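Tartrate dehydrogenase/decarboxylase (Pseudomonas putida, PDB 3FLK) oxidises tartrate with NAD(+) to oxaloglycolate, converts meso-tartrate to D-glycerate and oxidatively decarboxylates D-malate to pyruvate, using magnesium or manganese. Local coordinates at residues V133-G146 against I158-I171. The protein carries 1 engineered substitution. Residues are numbered along the deposited sequence; the frame is centred on the assembly and turned at random.
With OXL (oxalate ion), chain G.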
loop_
_atom_site.group_PDB
_atom_site.type_symbol
_atom_site.label_atom_id
_atom_site.label_comp_id
_atom_site.label_asym_id
_atom_site.label_seq_id
_atom_site.Cartn_x
_atom_site.Cartn_y
_atom_site.Cartn_z
ATOM N N VAL A 133 11.705 -0.211 -8.682
ATOM C CA VAL A 133 12.769 -1.196 -8.558
ATOM C C VAL A 133 12.475 -1.980 -7.280
ATOM O O VAL A 133 12.629 -1.464 -6.169
ATOM C CB VAL A 133 14.172 -0.525 -8.503
ATOM C CG1 VAL A 133 15.274 -1.566 -8.353
ATOM C CG2 VAL A 133 14.413 0.322 -9.756
ATOM N N ARG A 134 12.028 -3.219 -7.454
ATOM C CA ARG A 134 11.536 -4.031 -6.345
ATOM C C ARG A 134 12.498 -5.170 -6.016
ATOM O O ARG A 134 12.891 -5.935 -6.899
ATOM C CB ARG A 134 10.141 -4.575 -6.691
ATOM C CG ARG A 134 9.587 -5.628 -5.738
ATOM C CD ARG A 134 8.449 -6.390 -6.397
ATOM N NE ARG A 134 7.886 -7.420 -5.526
ATOM C CZ ARG A 134 7.034 -8.359 -5.923
ATOM N NH1 ARG A 134 6.638 -8.413 -7.189
ATOM N NH2 ARG A 134 6.576 -9.250 -5.053
ATOM N N GLU A 135 12.872 -5.275 -4.741
ATOM C CA GLU A 135 13.681 -6.396 -4.265
ATOM C C GLU A 135 12.868 -7.681 -4.417
ATOM O O GLU A 135 11.708 -7.738 -4.012
ATOM C CB GLU A 135 14.112 -6.186 -2.809
ATOM C CG GLU A 135 15.352 -6.996 -2.401
ATOM C CD GLU A 135 15.105 -8.500 -2.388
ATOM O OE1 GLU A 135 14.080 -8.935 -1.816
ATOM O OE2 GLU A 135 15.928 -9.247 -2.963
ATOM N N ASN A 136 13.492 -8.707 -4.985
ATOM C CA ASN A 136 12.753 -9.853 -5.509
ATOM C C ASN A 136 13.105 -11.224 -4.904
ATOM O O ASN A 136 12.588 -12.248 -5.363
ATOM C CB ASN A 136 12.940 -9.885 -7.033
ATOM C CG ASN A 136 11.729 -10.418 -7.773
ATOM O OD1 ASN A 136 10.585 -10.213 -7.364
ATOM N ND2 ASN A 136 11.981 -11.084 -8.894
ATOM N N THR A 137 13.972 -11.254 -3.887
ATOM C CA THR A 137 14.466 -12.539 -3.344
ATOM C C THR A 137 14.357 -12.732 -1.823
ATOM O O THR A 137 14.586 -13.838 -1.324
ATOM C CB THR A 137 15.940 -12.827 -3.749
ATOM O OG1 THR A 137 16.789 -11.779 -3.264
ATOM C CG2 THR A 137 16.090 -12.966 -5.264
ATOM N N GLU A 138 14.032 -11.670 -1.090
ATOM C CA GLU A 138 13.966 -11.742 0.374
ATOM C C GLU A 138 12.869 -10.831 0.929
ATOM O O GLU A 138 11.893 -10.534 0.234
ATOM C CB GLU A 138 15.347 -11.448 1.007
ATOM C CG GLU A 138 15.978 -10.101 0.614
ATOM C CD GLU A 138 17.331 -9.840 1.279
ATOM O OE1 GLU A 138 17.513 -8.736 1.838
ATOM O OE2 GLU A 138 18.215 -10.725 1.240
ATOM N N GLY A 139 13.015 -10.406 2.180
ATOM C CA GLY A 139 12.097 -9.440 2.770
ATOM C C GLY A 139 10.864 -10.039 3.412
ATOM O O GLY A 139 10.944 -11.053 4.109
ATOM N N GLU A 140 9.720 -9.402 3.168
ATOM C CA GLU A 140 8.460 -9.738 3.834
ATOM C C GLU A 140 7.801 -11.002 3.288
ATOM O O GLU A 140 7.043 -11.663 3.997
ATOM C CB GLU A 140 7.470 -8.567 3.749
ATOM C CG GLU A 140 8.025 -7.216 4.203
ATOM C CD GLU A 140 8.642 -6.397 3.069
ATOM O OE1 GLU A 140 9.118 -6.985 2.068
ATOM O OE2 GLU A 140 8.644 -5.152 3.183
ATOM N N TYR A 141 8.076 -11.328 2.026
ATOM C CA TYR A 141 7.515 -12.533 1.429
ATOM C C TYR A 141 8.302 -13.748 1.876
ATOM O O TYR A 141 9.453 -13.955 1.485
ATOM C CB TYR A 141 7.417 -12.420 -0.093
ATOM C CG TYR A 141 6.324 -11.472 -0.545
ATOM C CD1 TYR A 141 5.353 -11.014 0.351
ATOM C CD2 TYR A 141 6.239 -11.059 -1.872
ATOM C CE1 TYR A 141 4.341 -10.151 -0.060
ATOM C CE2 TYR A 141 5.230 -10.197 -2.292
ATOM C CZ TYR A 141 4.289 -9.747 -1.384
ATOM O OH TYR A 141 3.289 -8.899 -1.799
ATOM N N SER A 142 7.657 -14.543 2.719
ATOM C CA SER A 142 8.343 -15.563 3.484
ATOM C C SER A 142 7.448 -16.766 3.738
ATOM O O SER A 142 6.223 -16.641 3.826
ATOM C CB SER A 142 8.803 -14.961 4.813
ATOM O OG SER A 142 9.256 -15.956 5.710
ATOM N N SER A 143 8.076 -17.931 3.840
ATOM C CA SER A 143 7.405 -19.145 4.279
ATOM C C SER A 143 8.059 -19.646 5.572
ATOM O O SER A 143 7.954 -20.824 5.928
ATOM C CB SER A 143 7.454 -20.207 3.180
ATOM O OG SER A 143 8.793 -20.501 2.825
ATOM N N LEU A 144 8.727 -18.731 6.273
ATOM C CA LEU A 144 9.402 -19.043 7.530
ATOM C C LEU A 144 8.514 -18.704 8.714
ATOM O O LEU A 144 7.936 -17.614 8.782
ATOM C CB LEU A 144 10.719 -18.272 7.650
ATOM C CG LEU A 144 11.646 -18.213 6.434
ATOM C CD1 LEU A 144 12.596 -17.050 6.583
ATOM C CD2 LEU A 144 12.406 -19.508 6.239
ATOM N N GLY A 145 8.418 -19.647 9.645
ATOM C CA GLY A 145 7.598 -19.493 10.836
ATOM C C GLY A 145 6.716 -20.707 11.021
ATOM O O GLY A 145 7.155 -21.839 10.799
ATOM N N GLY A 146 5.471 -20.469 11.416
ATOM C CA GLY A 146 4.510 -21.548 11.607
ATOM C C GLY A 146 3.448 -21.242 12.643
ATOM O O GLY A 146 3.251 -20.089 13.032
ATOM N N ILE A 158 3.330 -17.286 13.665
ATOM C CA ILE A 158 4.562 -16.508 13.527
ATOM C C ILE A 158 5.045 -16.518 12.081
ATOM O O ILE A 158 5.041 -17.560 11.418
ATOM C CB ILE A 158 5.680 -17.053 14.443
ATOM C CG1 ILE A 158 5.155 -17.242 15.866
ATOM C CG2 ILE A 158 6.883 -16.112 14.447
ATOM C CD1 ILE A 158 5.713 -18.446 16.568
ATOM N N GLN A 159 5.467 -15.349 11.608
ATOM C CA GLN A 159 5.956 -15.165 10.248
ATOM C C GLN A 159 7.247 -14.334 10.287
ATOM O O GLN A 159 7.235 -13.209 10.777
ATOM C CB GLN A 159 4.877 -14.453 9.425
ATOM C CG GLN A 159 5.273 -14.080 8.002
ATOM C CD GLN A 159 5.126 -15.230 7.035
ATOM O OE1 GLN A 159 6.096 -15.924 6.729
ATOM N NE2 GLN A 159 3.908 -15.451 6.557
ATOM N N GLU A 160 8.348 -14.893 9.785
ATOM C CA GLU A 160 9.641 -14.194 9.794
ATOM C C GLU A 160 9.900 -13.407 8.515
ATOM O O GLU A 160 9.560 -13.860 7.423
ATOM C CB GLU A 160 10.803 -15.166 10.015
ATOM C CG GLU A 160 10.983 -15.621 11.446
ATOM C CD GLU A 160 10.216 -16.886 11.740
ATOM O OE1 GLU A 160 10.486 -17.914 11.081
ATOM O OE2 GLU A 160 9.349 -16.864 12.636
ATOM N N SER A 161 10.502 -12.230 8.666
ATOM C CA SER A 161 10.993 -11.437 7.539
ATOM C C SER A 161 12.513 -11.353 7.616
ATOM O O SER A 161 13.065 -10.970 8.650
ATOM C CB SER A 161 10.403 -10.027 7.561
ATOM O OG SER A 161 9.025 -10.031 7.241
ATOM N N ILE A 162 13.183 -11.716 6.524
ATOM C CA ILE A 162 14.646 -11.724 6.479
ATOM C C ILE A 162 15.178 -10.693 5.491
ATOM O O ILE A 162 14.784 -10.676 4.323
ATOM C CB ILE A 162 15.211 -13.118 6.092
ATOM C CG1 ILE A 162 14.575 -14.237 6.927
ATOM C CG2 ILE A 162 16.749 -13.139 6.187
ATOM C CD1 ILE A 162 14.873 -14.189 8.414
ATOM N N PHE A 163 16.065 -9.833 5.979
ATOM C CA PHE A 163 16.815 -8.907 5.138
ATOM C C PHE A 163 18.306 -9.151 5.366
ATOM O O PHE A 163 18.738 -9.344 6.508
ATOM C CB PHE A 163 16.448 -7.457 5.466
ATOM C CG PHE A 163 15.015 -7.101 5.152
ATOM C CD1 PHE A 163 14.693 -6.434 3.974
ATOM C CD2 PHE A 163 13.989 -7.428 6.038
ATOM C CE1 PHE A 163 13.367 -6.096 3.678
ATOM C CE2 PHE A 163 12.661 -7.102 5.749
ATOM C CZ PHE A 163 12.351 -6.432 4.569
ATOM N N THR A 164 19.080 -9.180 4.285
ATOM C CA THR A 164 20.532 -9.383 4.375
ATOM C C THR A 164 21.258 -8.169 3.812
ATOM O O THR A 164 20.698 -7.442 2.991
ATOM C CB THR A 164 20.998 -10.653 3.618
ATOM O OG1 THR A 164 20.696 -10.531 2.222
ATOM C CG2 THR A 164 20.327 -11.908 4.176
ATOM N N ARG A 165 22.495 -7.942 4.254
ATOM C CA ARG A 165 23.313 -6.871 3.677
ATOM C C ARG A 165 23.512 -7.089 2.180
ATOM O O ARG A 165 23.399 -6.148 1.397
ATOM C CB ARG A 165 24.671 -6.739 4.374
ATOM C CG ARG A 165 25.499 -5.579 3.827
ATOM C CD ARG A 165 26.811 -5.383 4.566
ATOM N NE ARG A 165 26.619 -4.653 5.813
ATOM C CZ ARG A 165 27.531 -3.867 6.379
ATOM N NH1 ARG A 165 28.715 -3.682 5.804
ATOM N NH2 ARG A 165 27.250 -3.253 7.517
ATOM N N ARG A 166 23.798 -8.331 1.798
ATOM C CA ARG A 166 24.008 -8.690 0.396
ATOM C C ARG A 166 22.801 -8.329 -0.470
ATOM O O ARG A 166 22.945 -7.623 -1.468
ATOM C CB ARG A 166 24.359 -10.175 0.251
ATOM C CG ARG A 166 25.721 -10.545 0.830
ATOM C CD ARG A 166 26.119 -11.968 0.463
ATOM N NE ARG A 166 27.450 -12.306 0.969
ATOM C CZ ARG A 166 27.686 -12.924 2.126
ATOM N NH1 ARG A 166 26.683 -13.291 2.913
ATOM N NH2 ARG A 166 28.936 -13.180 2.492
ATOM N N GLY A 167 21.619 -8.794 -0.065
ATOM C CA GLY A 167 20.376 -8.540 -0.795
ATOM C C GLY A 167 19.926 -7.089 -0.799
ATOM O O GLY A 167 19.455 -6.580 -1.820
ATOM N N VAL A 168 20.060 -6.421 0.342
ATOM C CA VAL A 168 19.677 -5.019 0.457
ATOM C C VAL A 168 20.620 -4.124 -0.363
ATOM O O VAL A 168 20.161 -3.279 -1.137
ATOM C CB VAL A 168 19.579 -4.563 1.942
ATOM C CG1 VAL A 168 19.499 -3.049 2.049
ATOM C CG2 VAL A 168 18.361 -5.208 2.621
ATOM N N ASP A 169 21.927 -4.328 -0.209
ATOM C CA ASP A 169 22.917 -3.524 -0.932
ATOM C C ASP A 169 22.783 -3.623 -2.453
ATOM O O ASP A 169 22.858 -2.610 -3.143
ATOM C CB ASP A 169 24.345 -3.883 -0.502
ATOM C CG ASP A 169 24.736 -3.253 0.829
ATOM O OD1 ASP A 169 23.901 -2.550 1.439
ATOM O OD2 ASP A 169 25.890 -3.458 1.263
ATOM N N ARG A 170 22.572 -4.835 -2.960
ATOM C CA ARG A 170 22.523 -5.061 -4.406
ATOM C C ARG A 170 21.291 -4.461 -5.096
ATOM O O ARG A 170 21.386 -4.006 -6.234
ATOM C CB ARG A 170 22.706 -6.544 -4.756
ATOM C CG ARG A 170 21.584 -7.469 -4.311
ATOM C CD ARG A 170 21.915 -8.906 -4.666
ATOM N NE ARG A 170 20.839 -9.823 -4.302
ATOM C CZ ARG A 170 20.833 -11.124 -4.575
ATOM N NH1 ARG A 170 21.845 -11.685 -5.230
ATOM N NH2 ARG A 170 19.802 -11.868 -4.196
ATOM N N ILE A 171 20.145 -4.454 -4.414
ATOM C CA ILE A 171 18.952 -3.804 -4.965
ATOM C C ILE A 171 19.091 -2.277 -4.931
ATOM O O ILE A 171 18.693 -1.595 -5.877
ATOM C CB ILE A 171 17.614 -4.296 -4.301
ATOM C CG1 ILE A 171 16.396 -3.884 -5.143
ATOM C CG2 ILE A 171 17.473 -3.806 -2.859
ATOM C CD1 ILE A 171 16.266 -4.640 -6.465
HETATM C C1 OXL G . 2.468 -10.412 -6.773
HETATM C C2 OXL G . 3.483 -9.804 -7.638
HETATM O O1 OXL G . 1.381 -9.808 -6.602
HETATM O O2 OXL G . 4.580 -10.381 -7.804
HETATM O O3 OXL G . 2.711 -11.506 -6.217
HETATM O O4 OXL G . 3.223 -8.707 -8.186
HETATM O O HOH W 1 18.382 -8.443 -3.510
HETATM O O HOH W 2 6.906 -11.531 6.671
#
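Thr-164 OG1 is held by two bonds: it donates to Glu-138 OE2 at 2.7 Å, on the syn lone pair of the carboxylate, and accepts from Gly-167 N as N-cap of helix 165-181. Glu-138 OE1 takes Thr-164 N from above the carboxylate plane at 2.9 Å in a nearly straight bond (N-H...O angle 168°). Glutamate suits the site because its chain, extended beyond CG, presents both oxygens to the helix start, whose dipole would probably favour the negative charge. An alanine here is likely to leave Thr-164 N without its acceptor and the threonine hydroxyl freer to turn. Glycine suits position 167, because a CB would run into Glu-138 OE2.

A second carboxylate, Glu-135, holds the turn with both oxygens: OE1 accepts from Glu-138 N, OE2 from Thr-137 N and OG1, while a water links OE2 to Gly-167 O and Arg-170 NE. In the guanidinium plane, Arg-170 NH2 reaches Thr-137 OG1 at 3.2 Å; its NH1 forms a salt bridge with Asp-102. Ile-171 fills the apolar side, its CD1 3.7 Å from Val-133 CG1.

The chain thus leaves strand 129-135 for the hairpin of strands 145-148 and 156-164 and returns as an antiparallel helix. Strand 156-164 pairs with a strand of the second subunit, consistent with the arm or clasp of related dehydrogenases. Gly-139 lays its CA over a face of the Phe-163 ring, 3.7 Å from the centroid; a CB would jam against Glu-138 O and Glu-140 OE1. Ser-142 OG closes an ST turn with Leu-144 N and donates to Glu-160 O at 2.7 Å. Arg-134, a planar cation, suits an anion pocket: NH1 donates to oxalate O2 at 2.9 Å and NE to Asn-245 O, while Arg-98, Arg-108 and, from the second subunit, Lys-192 also bind the oxalate.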